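Local coordinates for Lmo0651 protein (Listeria monocytogenes serovar 1/2a, PDB 6EP3) that controls expression of the agr quorum-sensing system and mediates virulence, probably as a DNA-binding transcription activator of the GntR family, at residues G58-S61 with G67-L70; N14-K19 with G23-N28. One frame throughout, in Å; residues are numbered along the deposited sequence.

Contact 1 (G58-S61 with G67-L70)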
loop_
_atom_site.group_PDB
_atom_site.type_symbol
_atom_site.label_atom_id
_atom_site.label_comp_id
_atom_site.label_asym_id
_atom_site.label_seq_id
_atom_site.Cartn_x
_atom_site.Cartn_y
_atom_site.Cartn_z
ATOM N N GLY B 58 -0.974 3.155 -8.507
ATOM C CA GLY B 58 -1.742 4.310 -8.092
ATOM C C GLY B 58 -1.416 5.586 -8.827
ATOM O O GLY B 58 -1.938 6.645 -8.464
ATOM N N ILE B 59 -0.578 5.517 -9.861
ATOM C CA ILE B 59 -0.223 6.713 -10.613
ATOM C C ILE B 59 -1.323 7.079 -11.600
ATOM O O ILE B 59 -1.575 8.266 -11.846
ATOM C CB ILE B 59 1.131 6.500 -11.314
ATOM C CG1 ILE B 59 2.204 6.135 -10.284
ATOM C CG2 ILE B 59 1.529 7.724 -12.128
ATOM C CD1 ILE B 59 3.563 5.833 -10.886
ATOM N N VAL B 60 -2.011 6.084 -12.152
ATOM C CA VAL B 60 -3.102 6.304 -13.088
ATOM C C VAL B 60 -4.349 5.654 -12.515
ATOM O O VAL B 60 -4.278 4.576 -11.913
ATOM C CB VAL B 60 -2.767 5.735 -14.483
ATOM C CG1 VAL B 60 -4.021 5.617 -15.347
ATOM C CG2 VAL B 60 -1.710 6.588 -15.167
ATOM N N SER B 61 -5.490 6.320 -12.690
ATOM C CA SER B 61 -6.785 5.815 -12.257
ATOM C C SER B 61 -7.673 5.683 -13.484
ATOM O O SER B 61 -7.853 6.654 -14.227
ATOM C CB SER B 61 -7.434 6.740 -11.223
ATOM O OG SER B 61 -6.830 6.595 -9.952
ATOM N N GLY B 67 -12.251 6.578 -19.163
ATOM C CA GLY B 67 -11.001 6.008 -19.612
ATOM C C GLY B 67 -9.996 6.062 -18.488
ATOM O O GLY B 67 -10.361 6.108 -17.309
ATOM N N ALA B 68 -8.712 6.033 -18.842
ATOM C CA ALA B 68 -7.659 6.121 -17.842
ATOM C C ALA B 68 -7.334 7.587 -17.590
ATOM O O ALA B 68 -7.126 8.358 -18.533
ATOM C CB ALA B 68 -6.408 5.369 -18.297
ATOM N N VAL B 69 -7.297 7.965 -16.315
ATOM C CA VAL B 69 -7.011 9.329 -15.893
ATOM C C VAL B 69 -5.749 9.313 -15.042
ATOM O O VAL B 69 -5.495 8.361 -14.298
ATOM C CB VAL B 69 -8.186 9.958 -15.113
ATOM C CG1 VAL B 69 -8.047 11.474 -15.066
ATOM C CG2 VAL B 69 -9.516 9.552 -15.737
ATOM N N LEU B 70 -4.965 10.379 -15.140
ATOM C CA LEU B 70 -3.701 10.476 -14.421
ATOM C C LEU B 70 -3.922 11.230 -13.117
ATOM O O LEU B 70 -4.581 12.275 -13.098
ATOM C CB LEU B 70 -2.635 11.172 -15.269
ATOM C CG LEU B 70 -1.372 11.570 -14.501
ATOM C CD1 LEU B 70 -0.502 10.342 -14.266
ATOM C CD2 LEU B 70 -0.600 12.641 -15.255
#
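G67 meets S61 loosely, through the backbone. It has a positive phi of 130°, a conformation that suits a residue without a CB. A68 comes next. A68 CB packs on V60 CG1 at 3.8 Å, and L31 touches both side chains. V69 faces S61 as an antiparallel hydrogen-bonded pair. V69 N donates to S61 O at 2.5 Å. The return bond runs from S61 N to V69 O at 2.6 Å. Both bonds are shorter than usual as modelled. V69 O also takes a CA-H contact from V60, and CG1 of V60 lies 3.3 Å from the same oxygen. The valine methyl thus packs beside a backbone bond.

The two strands, 60-63 and 67-70, form the beta hairpin that is the wing of a winged helix-turn-helix domain of the GntR family. V69 and S61 lie on one face of it. CG2 of V69 lies 3.7 Å from S61 O. S61 OG turns to N71, whose ND2 also holds G58 O. G58 ends helix 44-56 in a Schellman motif.

L70 is paired with V60 without backbone bonds between them, and both side chains lie on the other face. L70 swings its CG to the far side of CB from the backbone N (chi1 168°), and CD1 reaches back to the 58-61 segment. L70 CD1 lies 3.4 Å from I59 O and 3.9 Å from I59 CG2. L70 CD1 also meets V60 CG2 at 4.0 Å, where the two side chains cross at about a right angle. I59 lies alongside L70, and F158 and F163 of helix 147-163 pack on I59. V60 packs against L54 and T55 of helix 44-56.

Contact 2 (N14-K19 with G23-N28); sequences NLLLEK and GELVPN
K19 is the residue of helix 8-21 that meets both E24 and L25. K19 CB lies 3.9 Å from L25 CG, with L25 CD1 slightly farther off. The CG of K19 stands anti to the carbonyl carbon (chi1 -83°), and the chain beyond is extended. This carries the methylenes past the end of E24. K19 CG lies 3.3 Å from E24 OE2, and K19 CD passes the same oxygen a little farther away. K19 CE is 3.2 Å from E24 OE2. The glutamate thus lies across the aliphatic part of the lysine, at about a right angle to it. At the tip, K19 NZ is 4.2 Å from E24 OE2, too far for a salt bridge. NZ makes its salt bridge with E39 of helix 33-40. The nearby carboxylate of E24 probably adds a weaker attraction.

The backbone of K19 is held too. L25 N donates to K19 O at 3.1 Å. This bond ties the chain to the helix two residues after G23, which has positive phi and is the first to leave helical angles. L25 then points its side chain at the helix. L25 CD1 reaches L16 CD1 at 4.2 Å, and the two leucines cross at about a right angle. L36, I51 and L54 pack around L16, and L31 packs on L25.

The outer side of the contact, with E24, is exposed, while the leucine side is buried. Helix 8-21, closed by this exit turn, packs here on helices 33-40 and 44-56, as in the N-terminal winged helix-turn-helix domain of GntR regulators.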
loop_
_atom_site.group_PDB
_atom_site.type_symbol
_atom_site.label_atom_id
_atom_site.label_comp_id
_atom_site.label_asym_id
_atom_site.label_seq_id
_atom_site.Cartn_x
_atom_site.Cartn_y
_atom_site.Cartn_z
ATOM N N ASN B 14 8.770 3.522 -19.355
ATOM C CA ASN B 14 9.637 4.622 -18.957
ATOM C C ASN B 14 9.265 5.894 -19.701
ATOM O O ASN B 14 9.100 6.957 -19.093
ATOM C CB ASN B 14 11.100 4.253 -19.196
ATOM C CG ASN B 14 11.665 3.395 -18.085
ATOM O OD1 ASN B 14 11.541 2.170 -18.105
ATOM N ND2 ASN B 14 12.278 4.036 -17.098
ATOM N N LEU B 15 9.076 5.785 -21.019
ATOM C CA LEU B 15 8.682 6.943 -21.810
ATOM C C LEU B 15 7.449 7.598 -21.205
ATOM O O LEU B 15 7.466 8.782 -20.844
ATOM C CB LEU B 15 8.429 6.520 -23.258
ATOM C CG LEU B 15 9.683 6.444 -24.134
ATOM C CD1 LEU B 15 9.320 6.085 -25.568
ATOM C CD2 LEU B 15 10.470 7.746 -24.078
ATOM N N LEU B 16 6.385 6.810 -21.027
ATOM C CA LEU B 16 5.172 7.350 -20.432
ATOM C C LEU B 16 5.465 7.952 -19.066
ATOM O O LEU B 16 5.019 9.066 -18.760
ATOM C CB LEU B 16 4.110 6.256 -20.326
ATOM C CG LEU B 16 2.676 6.738 -20.119
ATOM C CD1 LEU B 16 2.274 7.666 -21.251
ATOM C CD2 LEU B 16 1.722 5.559 -20.025
ATOM N N LEU B 17 6.283 7.264 -18.265
ATOM C CA LEU B 17 6.579 7.760 -16.928
ATOM C C LEU B 17 7.245 9.121 -16.991
ATOM O O LEU B 17 6.950 10.008 -16.174
ATOM C CB LEU B 17 7.471 6.768 -16.183
ATOM C CG LEU B 17 7.947 7.254 -14.813
ATOM C CD1 LEU B 17 6.756 7.504 -13.904
ATOM C CD2 LEU B 17 8.903 6.256 -14.181
ATOM N N GLU B 18 8.105 9.331 -17.989
ATOM C CA GLU B 18 8.786 10.613 -18.052
ATOM C C GLU B 18 7.813 11.708 -18.462
ATOM O O GLU B 18 7.904 12.836 -17.962
ATOM C CB GLU B 18 9.968 10.525 -19.018
ATOM C CG GLU B 18 10.918 9.378 -18.685
ATOM C CD GLU B 18 11.624 9.528 -17.351
ATOM O OE1 GLU B 18 11.806 8.504 -16.660
ATOM O OE2 GLU B 18 11.917 10.671 -16.953
ATOM N N LYS B 19 6.817 11.360 -19.285
ATOM C CA LYS B 19 5.750 12.302 -19.601
ATOM C C LYS B 19 4.971 12.690 -18.357
ATOM O O LYS B 19 4.395 13.782 -18.297
ATOM C CB LYS B 19 4.812 11.702 -20.649
ATOM C CG LYS B 19 5.291 11.857 -22.079
ATOM C CD LYS B 19 4.118 11.828 -23.042
ATOM C CE LYS B 19 4.485 12.433 -24.384
ATOM N NZ LYS B 19 3.271 12.778 -25.177
ATOM N N GLY B 23 5.995 16.773 -16.864
ATOM C CA GLY B 23 4.789 17.570 -16.889
ATOM C C GLY B 23 4.083 17.664 -18.221
ATOM O O GLY B 23 3.166 18.483 -18.356
ATOM N N GLU B 24 4.460 16.844 -19.206
ATOM C CA GLU B 24 3.747 16.874 -20.475
ATOM C C GLU B 24 2.343 16.300 -20.347
ATOM O O GLU B 24 1.491 16.583 -21.197
ATOM C CB GLU B 24 4.535 16.120 -21.550
ATOM C CG GLU B 24 5.849 16.792 -21.929
ATOM C CD GLU B 24 6.752 15.906 -22.765
ATOM O OE1 GLU B 24 7.901 16.317 -23.033
ATOM O OE2 GLU B 24 6.322 14.799 -23.152
ATOM N N LEU B 25 2.085 15.505 -19.308
ATOM C CA LEU B 25 0.739 15.066 -18.959
ATOM C C LEU B 25 0.435 15.578 -17.560
ATOM O O LEU B 25 1.111 15.198 -16.598
ATOM C CB LEU B 25 0.624 13.540 -19.020
ATOM C CG LEU B 25 1.076 12.876 -20.320
ATOM C CD1 LEU B 25 0.672 11.417 -20.353
ATOM C CD2 LEU B 25 0.463 13.605 -21.514
ATOM N N VAL B 26 -0.573 16.438 -17.451
ATOM C CA VAL B 26 -0.912 17.116 -16.201
ATOM C C VAL B 26 -1.886 16.213 -15.447
ATOM O O VAL B 26 -2.609 15.431 -16.083
ATOM C CB VAL B 26 -1.473 18.524 -16.468
ATOM C CG1 VAL B 26 -2.894 18.461 -17.012
ATOM C CG2 VAL B 26 -1.337 19.433 -15.248
ATOM N N PRO B 27 -1.926 16.249 -14.114
ATOM C CA PRO B 27 -2.936 15.467 -13.394
ATOM C C PRO B 27 -4.354 15.741 -13.881
ATOM O O PRO B 27 -4.661 16.808 -14.419
ATOM C CB PRO B 27 -2.754 15.914 -11.943
ATOM C CG PRO B 27 -1.311 16.240 -11.849
ATOM C CD PRO B 27 -0.909 16.796 -13.195
ATOM N N ASN B 28 -5.210 14.734 -13.695
ATOM C CA ASN B 28 -6.617 14.707 -14.088
ATOM C C ASN B 28 -6.821 14.734 -15.596
ATOM O O ASN B 28 -7.954 14.907 -16.056
ATOM C CB ASN B 28 -7.413 15.845 -13.442
ATOM C CG ASN B 28 -7.305 15.839 -11.935
ATOM O OD1 ASN B 28 -6.993 16.857 -11.318
ATOM N ND2 ASN B 28 -7.556 14.683 -11.332
#

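Overall arrangement
Both contacts belong to the same winged helix-turn-helix domain, and their centres are about 11 Å apart. Contact 1 is a buried strand pairing, held by reciprocal backbone bonds and aliphatic packing. Contact 2 is only partly buried. It ties a helix end to a loop with one backbone bond, a leucine pair and a lysine-glutamate crossing at the surface. The two contacts touch. L70 O of contact 1 probably accepts a hydrogen bond from N28 N of contact 2, and L70 CD2 packs on the carbonyls of L25 and V26. The loop of contact 2 therefore lies against the end of strand 67-70. L54 and L31 serve both contacts, joining them through one hydrophobic core.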